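Local atomic coordinates of protein pid-3 (Caenorhabditis elegans, PDB entry 7OCX), a protein that takes part in piRNA biogenesis as a subunit of the PETISCO complex, in which its RNA recognition motif domain pairs with that of TOFU-6. Residues 13-18 with 77-82. Sequence-based numbering, arbitrary orientation.
Sequences NMLKIS and LQVSSL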
# COMPACT_ATOMS: atom_id res chain seq x y z
N ASN B 13 13.18 -7.96 13.75
CA ASN B 13 12.68 -7.34 12.53
C ASN B 13 11.35 -7.92 12.08
O ASN B 13 10.88 -7.55 11.00
CB ASN B 13 13.68 -7.48 11.38
CG ASN B 13 15.01 -6.86 11.68
OD1 ASN B 13 15.09 -5.87 12.39
ND2 ASN B 13 16.07 -7.44 11.12
N MET B 14 10.73 -8.81 12.84
CA MET B 14 9.60 -9.55 12.31
C MET B 14 8.32 -9.24 13.05
O MET B 14 8.30 -8.93 14.24
CB MET B 14 9.91 -11.06 12.36
CG MET B 14 10.83 -11.41 11.21
SD MET B 14 11.95 -12.77 11.53
CE MET B 14 11.04 -13.74 12.71
N LEU B 15 7.24 -9.31 12.29
CA LEU B 15 5.92 -9.16 12.87
C LEU B 15 5.01 -10.23 12.29
O LEU B 15 5.30 -10.85 11.26
CB LEU B 15 5.37 -7.76 12.64
CG LEU B 15 5.11 -7.26 11.21
CD1 LEU B 15 3.91 -7.93 10.63
CD2 LEU B 15 4.91 -5.77 11.34
N LYS B 16 3.93 -10.47 13.02
CA LYS B 16 2.82 -11.31 12.62
C LYS B 16 1.66 -10.41 12.23
O LYS B 16 1.37 -9.44 12.93
CB LYS B 16 2.34 -12.24 13.75
CG LYS B 16 3.32 -13.29 14.22
CD LYS B 16 2.58 -14.40 14.98
CE LYS B 16 3.48 -15.09 16.02
NZ LYS B 16 2.77 -15.48 17.28
N ILE B 17 1.01 -10.72 11.12
CA ILE B 17 -0.17 -9.98 10.68
C ILE B 17 -1.23 -10.99 10.25
O ILE B 17 -0.91 -12.00 9.62
CB ILE B 17 0.17 -9.00 9.54
CG1 ILE B 17 -1.08 -8.25 9.08
CG2 ILE B 17 0.87 -9.71 8.37
CD1 ILE B 17 -0.76 -6.98 8.32
N SER B 18 -2.48 -10.74 10.63
CA SER B 18 -3.56 -11.68 10.34
C SER B 18 -4.86 -10.90 10.25
O SER B 18 -4.94 -9.74 10.67
CB SER B 18 -3.65 -12.79 11.39
OG SER B 18 -3.95 -12.29 12.69
N LEU B 77 -7.59 -6.23 11.33
CA LEU B 77 -6.21 -6.68 11.41
C LEU B 77 -5.74 -6.91 12.84
O LEU B 77 -6.08 -6.17 13.76
CB LEU B 77 -5.29 -5.65 10.76
CG LEU B 77 -5.25 -5.48 9.24
CD1 LEU B 77 -4.26 -4.36 8.94
CD2 LEU B 77 -4.81 -6.76 8.59
N GLN B 78 -4.92 -7.94 13.01
CA GLN B 78 -4.20 -8.21 14.25
C GLN B 78 -2.73 -8.19 13.86
O GLN B 78 -2.32 -8.89 12.93
CB GLN B 78 -4.64 -9.56 14.84
CG GLN B 78 -3.72 -10.11 15.93
CD GLN B 78 -4.40 -11.13 16.85
OE1 GLN B 78 -5.35 -11.81 16.46
NE2 GLN B 78 -3.91 -11.23 18.08
N VAL B 79 -1.96 -7.29 14.48
CA VAL B 79 -0.54 -7.09 14.16
C VAL B 79 0.23 -7.11 15.46
O VAL B 79 -0.16 -6.43 16.42
CB VAL B 79 -0.30 -5.77 13.41
CG1 VAL B 79 1.16 -5.66 12.96
CG2 VAL B 79 -1.23 -5.66 12.19
N SER B 80 1.29 -7.92 15.53
CA SER B 80 2.07 -8.02 16.74
C SER B 80 3.53 -8.29 16.39
O SER B 80 3.83 -8.92 15.38
CB SER B 80 1.55 -9.13 17.69
OG SER B 80 1.65 -10.41 17.09
N SER B 81 4.43 -7.81 17.23
CA SER B 81 5.84 -8.10 17.04
C SER B 81 6.14 -9.51 17.52
O SER B 81 5.53 -10.01 18.47
CB SER B 81 6.70 -7.11 17.81
OG SER B 81 6.43 -7.22 19.19
N LEU B 82 7.06 -10.16 16.82
CA LEU B 82 7.47 -11.51 17.17
C LEU B 82 8.29 -11.52 18.45
O LEU B 82 8.29 -12.52 19.18
CB LEU B 82 8.30 -12.11 16.04
CG LEU B 82 7.89 -13.51 15.62
CD1 LEU B 82 6.46 -13.50 15.12
CD2 LEU B 82 8.77 -14.07 14.54
O HOH W 1 -1.36 -11.77 13.70
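Ile17 and Val79 face each other across the central strand 14-18 and its antiparallel neighbour 75-81 in the RNA recognition motif (RRM) sheet; strand 48-53 flanks 14-18 on the other side. On the face turned toward helix 56-66, bumps alternate with hollows. Ile17 carries CG1 anti to the backbone N (chi1 179°), and CG1 and CD1 fill the notch between the branched ends of Val79 and Leu77. Ile17 CG1 lies 4.1 Å from Val79 CG2, the two side chains side by side and pointing the same way, and 4.0 Å from Leu77 CD2, which leans in obliquely. Two residues back, Leu15 turns CD2 across to Val79 CG1, so Val79 is a ridge with one methyl against each neighbour. Leu33 touches Ile17, while Ala62 and Phe66 of helix 56-66 meet Leu15 and Val79, closing the core over this row. An alanine in place of Ile17 would probably leave a gap between Leu77 CD2 and Val79 CG2 and let both methyls shift.

The opposite face bears Lys16, Ser18, Gln78 and Ser80. Here Leu82 reaches back over its neighbour strand: its CD1 lies against the aliphatic stem of Lys16, though the exact placing of the Leu82 methyls is doubtful, and the two side chains cross at about a right angle. Lys16 and Ser80 exchange a pair of backbone hydrogen bonds. Beyond the last strand pair, Leu82 N still bonds to Met14 O. At the other end Ser18 OG rests against Gln78 CB at 3.5 Å, and a water bridges the two residues, 2.8 Å from Ser18 OG and donating to Gln78 O at 3.1 Å.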